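Local structure of WbmS, polysaccharide deacetylase involved in O-antigen biosynthesis (Bordetella bronchiseptica, 3HFT) at residues 22-27 with 144-149; 43-48 with 70-75; 93-98 with 124-129; 175-180 with 205-210. The protein probably removes acetyl groups from a polysaccharide during O-antigen biosynthesis, as a zinc-binding member of the polysaccharide deacetylase family. All coordinates share one frame; numbering follows the deposited sequence.

Contact 1: 22-27 with 144-149; sequences ARISDI and LRYDCN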
# COMPACT_ATOMS: atom_id res chain seq x y z
N ALA A 22 0.22 -5.86 22.14
CA ALA A 22 1.25 -6.76 21.66
C ALA A 22 2.29 -6.03 20.81
O ALA A 22 2.13 -4.85 20.49
CB ALA A 22 0.58 -7.89 20.87
N ARG A 23 3.37 -6.74 20.51
CA ARG A 23 4.41 -6.28 19.61
C ARG A 23 4.12 -6.79 18.20
O ARG A 23 3.51 -7.84 18.02
CB ARG A 23 5.74 -6.85 20.07
CG ARG A 23 6.08 -6.45 21.49
CD ARG A 23 7.25 -7.23 21.97
NE ARG A 23 6.95 -8.64 22.03
CZ ARG A 23 6.94 -9.39 23.12
NH1 ARG A 23 7.24 -8.90 24.31
NH2 ARG A 23 6.65 -10.66 23.00
N ILE A 24 4.56 -6.07 17.18
CA ILE A 24 4.34 -6.55 15.81
C ILE A 24 4.89 -7.98 15.62
O ILE A 24 4.23 -8.82 15.01
CB ILE A 24 4.92 -5.54 14.74
CG1 ILE A 24 4.17 -4.19 14.79
CG2 ILE A 24 4.94 -6.15 13.33
CD1 ILE A 24 2.73 -4.20 14.17
N SER A 25 6.07 -8.29 16.17
CA SER A 25 6.63 -9.64 15.99
C SER A 25 5.87 -10.73 16.73
O SER A 25 6.22 -11.92 16.60
CB SER A 25 8.09 -9.67 16.42
OG SER A 25 8.22 -9.15 17.72
N ASP A 26 4.84 -10.38 17.49
CA ASP A 26 4.00 -11.38 18.14
C ASP A 26 2.96 -11.95 17.16
O ASP A 26 2.35 -12.96 17.45
CB ASP A 26 3.27 -10.80 19.36
CG ASP A 26 4.21 -10.42 20.49
OD1 ASP A 26 5.19 -11.14 20.75
OD2 ASP A 26 3.92 -9.42 21.18
N ILE A 27 2.79 -11.32 15.99
CA ILE A 27 1.83 -11.79 14.99
C ILE A 27 2.31 -13.12 14.42
O ILE A 27 3.44 -13.23 13.95
CB ILE A 27 1.68 -10.77 13.85
CG1 ILE A 27 1.06 -9.48 14.41
CG2 ILE A 27 0.83 -11.34 12.66
CD1 ILE A 27 1.18 -8.24 13.51
N LEU A 144 13.91 -9.13 7.06
CA LEU A 144 12.77 -8.48 7.67
C LEU A 144 11.57 -9.39 7.41
O LEU A 144 11.48 -10.01 6.35
CB LEU A 144 12.56 -7.07 7.07
CG LEU A 144 13.66 -6.05 7.40
CD1 LEU A 144 13.50 -4.74 6.62
CD2 LEU A 144 13.69 -5.75 8.90
N ARG A 145 10.66 -9.52 8.38
CA ARG A 145 9.51 -10.39 8.23
C ARG A 145 8.20 -9.66 8.26
O ARG A 145 7.21 -10.17 7.76
CB ARG A 145 9.45 -11.45 9.34
N TYR A 146 8.14 -8.50 8.89
CA TYR A 146 6.87 -7.81 8.97
C TYR A 146 6.91 -6.45 8.29
O TYR A 146 7.62 -5.54 8.75
CB TYR A 146 6.50 -7.60 10.43
CG TYR A 146 6.36 -8.87 11.18
CD1 TYR A 146 5.16 -9.58 11.16
CD2 TYR A 146 7.41 -9.41 11.87
CE1 TYR A 146 5.03 -10.76 11.84
CE2 TYR A 146 7.29 -10.60 12.55
CZ TYR A 146 6.09 -11.26 12.54
OH TYR A 146 5.95 -12.44 13.20
N ASP A 147 6.12 -6.28 7.23
CA ASP A 147 5.97 -4.99 6.58
C ASP A 147 4.75 -4.25 7.15
O ASP A 147 3.65 -4.80 7.20
CB ASP A 147 5.85 -5.16 5.07
CG ASP A 147 5.50 -3.85 4.39
OD1 ASP A 147 4.28 -3.54 4.32
OD2 ASP A 147 6.46 -3.16 3.95
N CYS A 148 4.95 -3.01 7.60
CA CYS A 148 3.93 -2.21 8.25
C CYS A 148 3.60 -0.96 7.45
O CYS A 148 3.24 0.06 8.02
CB CYS A 148 4.38 -1.83 9.66
SG CYS A 148 4.60 -3.33 10.68
N ASN A 149 3.65 -1.07 6.13
CA ASN A 149 3.50 0.10 5.22
C ASN A 149 2.11 0.38 4.63
O ASN A 149 1.92 1.41 4.01
CB ASN A 149 4.49 -0.07 4.07
CG ASN A 149 5.90 0.36 4.46
OD1 ASN A 149 6.07 1.44 4.97
ND2 ASN A 149 6.89 -0.47 4.19
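Ile24 and Tyr146 run antiparallel to one another, and the tight part of this contact lies where the Ile24 CG2 methyl meets Tyr146 CB and CG. The CG2 branch of Ile24, anti to its backbone N, reaches the root of the tyrosine, with CG2 3.6 Å from Tyr146 CB. The same methyl also rests against sulphur, Ile24 CG2 to Cys148 SG being 3.9 Å. Farther out, the backbone of the 3-10 turn 24-26 lies over one face of the tyrosine ring: Ile24 O stands 3.8 Å above the Tyr146 ring plane, toward the rim, with Ser25 N over the same face. The phenol is anchored at its end, where Tyr146 OH donates to Ile27 O over 2.7 Å. That oxygen is met in its carbonyl plane, with a C=O...donor angle of 157°, and the bond tethers the far end of the side chain. The turn is braced in its own right by a salt bridge from Arg23 NH2 to Asp26 OD1, 2.7 Å long. Packing is looser on the partly exposed side, where Ser25 CB comes only to 4.1 Å of Tyr146 CE2 and Ser25 OG turns to Glu88. Ile24 and Ile27 also press on Phe40 of strand 39-44. A compact N-terminal turn is thus wedged between strand 39-44 and the strand pair 123-124 and 146-147, consistent with the distorted beta/alpha barrel of polysaccharide deacetylases.

Contact 2: 43-48 with 70-75; sequences FDIDWA and FATHST. With EDO (1,2-ethanediol), chain D.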
# COMPACT_ATOMS: atom_id res chain seq x y z
N PHE A 43 5.35 3.25 17.08
CA PHE A 43 5.91 4.58 17.15
C PHE A 43 6.95 4.80 16.08
O PHE A 43 7.95 4.13 16.04
CB PHE A 43 6.52 4.77 18.55
CG PHE A 43 5.48 4.69 19.64
CD1 PHE A 43 4.80 5.82 20.03
CD2 PHE A 43 5.17 3.48 20.22
CE1 PHE A 43 3.79 5.75 20.97
CE2 PHE A 43 4.19 3.38 21.17
CZ PHE A 43 3.49 4.51 21.54
N ASP A 44 6.66 5.71 15.17
CA ASP A 44 7.58 6.16 14.14
C ASP A 44 8.36 7.34 14.77
O ASP A 44 7.81 8.43 15.03
CB ASP A 44 6.83 6.67 12.92
CG ASP A 44 6.15 5.55 12.13
OD1 ASP A 44 6.39 4.36 12.41
OD2 ASP A 44 5.39 5.88 11.20
N ILE A 45 9.62 7.09 15.07
CA ILE A 45 10.42 8.03 15.87
C ILE A 45 10.61 9.37 15.14
O ILE A 45 10.58 10.42 15.76
CB ILE A 45 11.71 7.33 16.36
CG1 ILE A 45 11.33 6.20 17.34
CG2 ILE A 45 12.71 8.35 17.02
CD1 ILE A 45 12.54 5.35 17.86
N ASP A 46 10.75 9.33 13.82
CA ASP A 46 10.88 10.53 12.97
C ASP A 46 11.85 11.58 13.50
O ASP A 46 11.51 12.77 13.59
CB ASP A 46 9.50 11.15 12.69
CG ASP A 46 8.73 10.36 11.66
OD1 ASP A 46 9.09 9.17 11.48
OD2 ASP A 46 7.79 10.90 11.05
N TRP A 47 13.05 11.15 13.82
CA TRP A 47 14.14 12.06 14.19
C TRP A 47 13.85 12.94 15.41
O TRP A 47 14.46 13.99 15.57
CB TRP A 47 14.57 12.93 12.98
CG TRP A 47 14.98 12.06 11.82
CD1 TRP A 47 16.21 11.51 11.61
CD2 TRP A 47 14.14 11.59 10.75
NE1 TRP A 47 16.19 10.74 10.48
CE2 TRP A 47 14.94 10.77 9.93
CE3 TRP A 47 12.79 11.78 10.41
CZ2 TRP A 47 14.45 10.14 8.78
CZ3 TRP A 47 12.30 11.15 9.27
CH2 TRP A 47 13.13 10.35 8.47
N ALA A 48 12.95 12.52 16.29
CA ALA A 48 12.68 13.27 17.52
C ALA A 48 13.93 13.48 18.37
O ALA A 48 14.78 12.60 18.51
CB ALA A 48 11.61 12.55 18.33
N PHE A 70 9.85 2.24 15.59
CA PHE A 70 10.58 2.24 14.32
C PHE A 70 11.65 3.33 14.31
O PHE A 70 11.33 4.51 14.33
CB PHE A 70 9.61 2.33 13.15
CG PHE A 70 8.71 1.15 13.02
CD1 PHE A 70 9.20 -0.08 12.57
CD2 PHE A 70 7.37 1.25 13.31
CE1 PHE A 70 8.37 -1.14 12.44
CE2 PHE A 70 6.54 0.17 13.16
CZ PHE A 70 7.05 -1.03 12.75
N ALA A 71 12.92 2.91 14.33
CA ALA A 71 14.04 3.84 14.51
C ALA A 71 14.47 4.54 13.23
O ALA A 71 14.59 3.91 12.16
CB ALA A 71 15.26 3.10 15.13
N THR A 72 14.72 5.83 13.35
CA THR A 72 15.17 6.66 12.24
C THR A 72 16.65 6.96 12.29
O THR A 72 17.28 7.18 11.27
CB THR A 72 14.42 8.02 12.22
OG1 THR A 72 14.33 8.56 13.56
CG2 THR A 72 13.01 7.87 11.64
N HIS A 73 17.21 6.96 13.49
CA HIS A 73 18.56 7.47 13.67
C HIS A 73 19.18 6.89 14.92
O HIS A 73 18.51 6.27 15.73
CB HIS A 73 18.48 8.98 13.75
CG HIS A 73 17.79 9.48 14.97
ND1 HIS A 73 16.41 9.58 15.05
CD2 HIS A 73 18.27 9.88 16.17
CE1 HIS A 73 16.09 10.04 16.25
NE2 HIS A 73 17.19 10.20 16.95
N SER A 74 20.48 7.08 15.06
CA SER A 74 21.17 6.52 16.17
C SER A 74 21.00 7.43 17.39
O SER A 74 21.18 8.65 17.28
CB SER A 74 22.64 6.40 15.84
OG SER A 74 23.30 5.86 16.94
N THR A 75 20.65 6.83 18.53
CA THR A 75 20.54 7.52 19.82
C THR A 75 20.71 6.50 20.94
O THR A 75 20.28 5.36 20.81
CB THR A 75 19.18 8.23 20.02
OG1 THR A 75 18.97 8.44 21.43
CG2 THR A 75 18.02 7.38 19.46
C1 EDO D . 4.92 14.65 11.09
O1 EDO D . 3.51 14.69 11.33
C2 EDO D . 5.60 13.78 12.15
O2 EDO D . 6.85 13.26 11.67
O HOH W 1 18.87 9.35 9.82
O HOH W 2 16.35 10.68 19.65
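Thr72 holds OG1 in the crowded position between its backbone N and carbonyl carbon (chi1 44°), a torsion that turns the hydroxyl to Trp47 N, while Trp47 CG stands anti to its own carbonyl carbon, beside the backbone N (chi1 -56°). Two interactions join this pair. Trp47 N donates to Thr72 OG1 at 2.9 Å, and Thr72 CB, over one face of the indole and toward its rim, makes a CH-pi contact with the five-membered ring, 3.7 Å from the Trp47 ring centroid. Thr72 OG1 is gripped a second time, by His73 ND1 at 2.8 Å, so one hydroxyl ties the imidazole to the type I' turn from Ile45 to Ala48. Water joins the edges: one molecule bridges Trp47 NE1 and Thr72 O, and another lies in the plane of the His73 ring, linking NE2 to Ala48 O. The same turn presents Asp46, whose OD1 binds zinc and whose OD2 accepts from O2 of a bound ethanediol at 2.6 Å. Before the turn, the strands pair in parallel, Phe70 N donating to Phe43 O over 2.7 Å and Ile45 N to Phe70 O over 3.2 Å. These neighbouring strands, 39-44 and 67-71, belong to one beta-alpha-beta unit; Ile45 packs on Leu53 of its connecting helix 50-63 and, with Ala71, on Leu78 of helix 77-83.

Contact 3: 93-98 with 124-129; sequences PNFNPL and VRSHSL. With EDO (1,2-ethanediol), chain F.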
# COMPACT_ATOMS: atom_id res chain seq x y z
N PRO A 93 13.37 3.36 7.59
CA PRO A 93 14.23 3.85 6.53
C PRO A 93 13.57 5.01 5.78
O PRO A 93 12.34 5.03 5.63
CB PRO A 93 14.37 2.63 5.60
CG PRO A 93 13.12 1.88 5.80
CD PRO A 93 12.85 2.01 7.28
N ASN A 94 14.39 5.95 5.32
CA ASN A 94 13.92 7.12 4.60
C ASN A 94 14.36 7.13 3.15
O ASN A 94 15.53 7.47 2.84
CB ASN A 94 14.43 8.38 5.26
CG ASN A 94 13.89 9.63 4.60
OD1 ASN A 94 12.89 9.60 3.87
ND2 ASN A 94 14.53 10.74 4.88
N PHE A 95 13.44 6.77 2.27
CA PHE A 95 13.73 6.71 0.85
C PHE A 95 13.24 7.94 0.10
O PHE A 95 13.42 8.01 -1.12
CB PHE A 95 13.09 5.47 0.21
CG PHE A 95 13.45 4.16 0.87
CD1 PHE A 95 14.77 3.71 0.90
CD2 PHE A 95 12.46 3.34 1.40
CE1 PHE A 95 15.10 2.48 1.49
CE2 PHE A 95 12.78 2.10 1.97
CZ PHE A 95 14.10 1.67 2.02
N ASN A 96 12.71 8.93 0.81
CA ASN A 96 12.22 10.16 0.18
C ASN A 96 13.24 10.86 -0.70
O ASN A 96 12.90 11.33 -1.78
CB ASN A 96 11.67 11.16 1.23
CG ASN A 96 10.26 10.85 1.66
OD1 ASN A 96 9.54 10.09 0.98
ND2 ASN A 96 9.83 11.44 2.79
N PRO A 97 14.50 10.95 -0.26
CA PRO A 97 15.47 11.61 -1.16
C PRO A 97 15.58 10.98 -2.55
O PRO A 97 15.97 11.64 -3.51
CB PRO A 97 16.79 11.45 -0.40
CG PRO A 97 16.36 11.34 1.06
CD PRO A 97 15.11 10.54 1.01
N LEU A 98 15.21 9.71 -2.68
CA LEU A 98 15.26 9.05 -3.97
C LEU A 98 14.16 9.59 -4.88
O LEU A 98 14.31 9.64 -6.11
CB LEU A 98 15.11 7.55 -3.79
CG LEU A 98 16.12 6.86 -2.87
CD1 LEU A 98 15.79 5.37 -2.81
CD2 LEU A 98 17.55 7.08 -3.32
N VAL A 124 9.49 -3.48 9.88
CA VAL A 124 9.82 -2.25 9.20
C VAL A 124 8.59 -1.46 8.77
O VAL A 124 7.58 -2.04 8.35
CB VAL A 124 10.69 -2.52 7.92
CG1 VAL A 124 9.98 -3.50 6.95
CG2 VAL A 124 11.03 -1.21 7.19
N ARG A 125 8.69 -0.14 8.89
CA ARG A 125 7.73 0.77 8.29
C ARG A 125 8.58 1.85 7.65
O ARG A 125 9.54 2.33 8.29
CB ARG A 125 6.76 1.40 9.28
CG ARG A 125 5.74 2.30 8.58
CD ARG A 125 4.82 2.88 9.61
NE ARG A 125 3.90 1.90 10.16
CZ ARG A 125 3.52 1.86 11.44
NH1 ARG A 125 4.06 2.66 12.34
NH2 ARG A 125 2.62 0.97 11.82
N SER A 126 8.27 2.18 6.40
CA SER A 126 9.03 3.20 5.66
C SER A 126 8.57 4.59 6.00
O SER A 126 7.38 4.85 6.12
CB SER A 126 8.88 3.01 4.15
OG SER A 126 9.39 1.75 3.74
N HIS A 127 9.53 5.52 6.15
CA HIS A 127 9.18 6.91 6.31
C HIS A 127 8.40 7.31 5.07
O HIS A 127 8.76 6.93 3.94
CB HIS A 127 10.39 7.83 6.47
CG HIS A 127 9.99 9.24 6.71
ND1 HIS A 127 9.21 9.60 7.79
CD2 HIS A 127 10.20 10.37 5.99
CE1 HIS A 127 8.99 10.91 7.75
NE2 HIS A 127 9.56 11.39 6.66
N SER A 128 7.29 8.02 5.29
CA SER A 128 6.36 8.42 4.22
C SER A 128 5.74 7.25 3.45
O SER A 128 5.21 7.43 2.35
CB SER A 128 7.01 9.43 3.27
OG SER A 128 7.28 10.61 4.03
N LEU A 129 5.83 6.06 4.04
CA LEU A 129 5.20 4.86 3.49
C LEU A 129 5.67 4.58 2.08
O LEU A 129 4.91 4.13 1.21
CB LEU A 129 3.66 4.99 3.58
CG LEU A 129 3.11 5.21 5.01
CD1 LEU A 129 1.58 5.17 5.04
CD2 LEU A 129 3.68 4.18 6.00
C1 EDO F . 5.00 7.59 7.90
O1 EDO F . 5.97 8.59 7.53
C2 EDO F . 4.55 7.88 9.34
O2 EDO F . 5.69 8.19 10.20
O HOH W 3 10.99 5.74 3.20
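Asn94 and His127 extend alongside each other in one direction, their amide and ring planes 87° apart, in two loops of a polysaccharide deacetylase fold: the one after the zinc ligand His92 and the one that carries the zinc ligand His127. Asn94 OD1 comes to the edge of the imidazole, 3.5 Å from His127 CD2, while also capping the following helix by accepting from Asn96 N, which sits above its carbonyl plane. Asn96 instead crosses the histidine at about a right angle. Its ND2 donates in the amide plane to Ser128 OG over 3.0 Å, an almost straight bond, and Ser128 OG in turn lies over one face of the His127 ring, toward the rim. The imidazole is therefore flanked at edge and face while ND1 binds zinc; Trp47 meets the ring edge-to-face. Deeper in the protein, Pro93 crosses Val124 at about a right angle, Pro93 CD packing 3.7 Å from Val124 CG2. The backbones are joined by His127 N donating to Pro93 O at 2.9 Å. Ser128 N donates to O1 of a bound ethanediol over 2.7 Å. A water donates to both Pro93 O and His127 O, and accepts from Phe95 N at 2.8 Å.

Contact 4: 175-180 with 205-210; sequences YLWEDD and LDFHPI. With EDO (1,2-ethanediol), chain F; EDO (1,2-ethanediol), chain D.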
# COMPACT_ATOMS: atom_id res chain seq x y z
N TYR A 175 -2.33 -1.02 9.03
CA TYR A 175 -2.65 -0.23 10.20
C TYR A 175 -3.73 0.77 9.90
O TYR A 175 -3.96 1.12 8.74
CB TYR A 175 -1.41 0.41 10.82
CG TYR A 175 -0.73 1.57 10.13
CD1 TYR A 175 0.13 1.37 9.06
CD2 TYR A 175 -0.86 2.83 10.63
CE1 TYR A 175 0.81 2.42 8.48
CE2 TYR A 175 -0.16 3.90 10.07
CZ TYR A 175 0.68 3.68 9.00
OH TYR A 175 1.42 4.72 8.48
N LEU A 176 -4.47 1.13 10.95
CA LEU A 176 -5.75 1.80 10.76
C LEU A 176 -5.94 3.20 11.38
O LEU A 176 -6.96 3.85 11.17
CB LEU A 176 -6.87 0.85 11.25
CG LEU A 176 -6.87 0.24 12.67
CD1 LEU A 176 -6.73 1.28 13.80
CD2 LEU A 176 -8.11 -0.66 12.87
N TRP A 177 -4.93 3.67 12.10
CA TRP A 177 -4.98 4.97 12.75
C TRP A 177 -3.56 5.52 12.92
O TRP A 177 -2.61 4.76 13.19
CB TRP A 177 -5.67 4.85 14.11
CG TRP A 177 -6.06 6.20 14.74
CD1 TRP A 177 -7.30 6.77 14.74
CD2 TRP A 177 -5.22 7.06 15.54
NE1 TRP A 177 -7.28 7.96 15.43
CE2 TRP A 177 -6.02 8.16 15.93
CE3 TRP A 177 -3.87 7.04 15.89
CZ2 TRP A 177 -5.51 9.23 16.70
CZ3 TRP A 177 -3.37 8.10 16.66
CH2 TRP A 177 -4.18 9.18 17.04
N GLU A 178 -3.42 6.83 12.70
CA GLU A 178 -2.14 7.53 12.84
C GLU A 178 -2.45 8.96 13.28
O GLU A 178 -3.45 9.57 12.84
CB GLU A 178 -1.33 7.48 11.54
CG GLU A 178 -0.01 8.24 11.55
CD GLU A 178 0.76 8.10 10.26
OE1 GLU A 178 0.69 7.01 9.64
OE2 GLU A 178 1.45 9.08 9.87
N ASP A 179 -1.62 9.48 14.17
CA ASP A 179 -1.87 10.80 14.76
C ASP A 179 -1.94 11.93 13.77
O ASP A 179 -2.92 12.71 13.77
CB ASP A 179 -0.97 11.12 16.00
CG ASP A 179 0.53 10.94 15.75
OD1 ASP A 179 0.95 10.83 14.60
OD2 ASP A 179 1.29 10.92 16.75
N ASP A 180 -0.92 12.09 12.93
CA ASP A 180 -0.96 13.17 11.95
C ASP A 180 -2.05 12.94 10.89
O ASP A 180 -2.70 13.90 10.45
CB ASP A 180 0.42 13.46 11.34
CG ASP A 180 1.11 12.25 10.77
OD1 ASP A 180 0.61 11.12 10.89
OD2 ASP A 180 2.21 12.43 10.23
N LEU A 205 -1.91 1.02 15.54
CA LEU A 205 -1.96 2.48 15.57
C LEU A 205 -0.54 3.00 15.50
O LEU A 205 0.39 2.36 16.02
CB LEU A 205 -2.65 2.99 16.85
CG LEU A 205 -4.13 2.63 17.04
CD1 LEU A 205 -4.29 1.28 17.79
CD2 LEU A 205 -4.87 3.70 17.82
N ASP A 206 -0.36 4.14 14.84
CA ASP A 206 0.94 4.76 14.67
C ASP A 206 0.97 6.16 15.30
O ASP A 206 0.20 7.05 14.90
CB ASP A 206 1.25 4.88 13.18
CG ASP A 206 2.65 5.42 12.88
OD1 ASP A 206 3.48 5.53 13.81
OD2 ASP A 206 2.90 5.66 11.67
N PHE A 207 1.87 6.34 16.27
CA PHE A 207 2.09 7.64 16.93
C PHE A 207 3.51 8.15 16.68
O PHE A 207 4.43 7.36 16.55
CB PHE A 207 1.91 7.52 18.44
CG PHE A 207 0.50 7.24 18.89
CD1 PHE A 207 0.03 5.95 18.99
CD2 PHE A 207 -0.33 8.29 19.27
CE1 PHE A 207 -1.28 5.71 19.46
CE2 PHE A 207 -1.63 8.06 19.71
CZ PHE A 207 -2.10 6.77 19.79
N HIS A 208 3.66 9.46 16.67
CA HIS A 208 4.97 10.11 16.61
C HIS A 208 5.24 10.78 17.96
O HIS A 208 4.39 11.49 18.49
CB HIS A 208 5.01 11.16 15.51
CG HIS A 208 4.75 10.60 14.15
ND1 HIS A 208 3.47 10.42 13.67
CD2 HIS A 208 5.59 10.12 13.21
CE1 HIS A 208 3.54 9.87 12.46
NE2 HIS A 208 4.81 9.66 12.17
N PRO A 209 6.44 10.55 18.52
CA PRO A 209 6.87 11.18 19.75
C PRO A 209 6.62 12.68 19.79
O PRO A 209 6.11 13.18 20.80
CB PRO A 209 8.35 10.83 19.81
CG PRO A 209 8.40 9.47 19.23
CD PRO A 209 7.40 9.53 18.07
N ILE A 210 6.91 13.37 18.68
CA ILE A 210 6.69 14.82 18.61
C ILE A 210 5.22 15.16 18.86
O ILE A 210 4.92 16.11 19.58
CB ILE A 210 7.22 15.46 17.28
CG1 ILE A 210 7.27 16.99 17.44
CG2 ILE A 210 6.37 15.03 16.00
CD1 ILE A 210 8.19 17.51 18.64
C1 EDO F . 5.00 7.59 7.90
O1 EDO F . 5.97 8.59 7.53
C2 EDO F . 4.55 7.88 9.34
O2 EDO F . 5.69 8.19 10.20
C1 EDO D . 4.92 14.65 11.09
O1 EDO D . 3.51 14.69 11.33
C2 EDO D . 5.60 13.78 12.15
O2 EDO D . 6.85 13.26 11.67
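His208 can be followed outward from CB, which lies 3.9 Å from Asp179 OD2 on the facing segment. CG, anti to its carbonyl carbon, starts a ring with carbon C2 of one ethanediol over a face, toward the rim. His208 ND1 makes the central bond, donating to the syn lone pair of Asp179 OD1 at 2.7 Å, with the acceptor in the imidazole plane. Carboxylate and ring are nearly coplanar, 22° apart, and the second oxygen completes a two-pronged grip: His208 N donates to Asp179 OD2 over 2.8 Å. His208 CE1 meets Glu178 OE2 at the ring edge, 3.4 Å away. CD2 lies near O2 of both ethanediols and against Asp46 OD2. At the tip, His208 NE2 donates to O2 of the other ethanediol over 2.6 Å. Asp180 OD2 accepts from the ethanediol that covers the ring face.

Along the strands, which run parallel, Asp206 N donates to Trp177 O and Asp179 N to Asp206 O. Glu178 and Asp206 reach out together in one direction, with Glu178 OE1 and Asp206 OD2, two acceptors, 3.3 Å apart; Tyr175 OH donates to that same Glu178 OE1 at 2.7 Å. On the sheet face that carries Trp177 and Leu205, Trp177 CZ3 sits over a face of the Phe207 ring, toward its rim, and helix 245-256 covers Phe207. With ND1 of His208 committed as a donor to Asp179, NE2 is directed into the pocket beside the zinc, where it donates to an ethanediol probably from the crystallisation liquor.

In the fold
Contacts 2 and 3, centres about 12 Å apart, each supply a zinc ligand, Asp46 and His127, and His92 completes the set; contact 4 borders the same pocket, the His208 side chain lying about 4 Å from the metal. Arg125 of contact 3 knits the contacts together: its NH1 bridges to Asp44 OD1 of contact 2 at 2.9 Å and, weakly, to Asp206 OD1 of contact 4, while its NE bonds to Cys148 O of contact 1. On neighbouring strands of one sheet, Asp44 OD2 and Asp206 OD2 lie 2.5 Å apart. One ethanediol spans contacts 2 and 4, the other contacts 3 and 4. Contact 1 is farther off, the Cys148 side chain about 11 Å from the zinc.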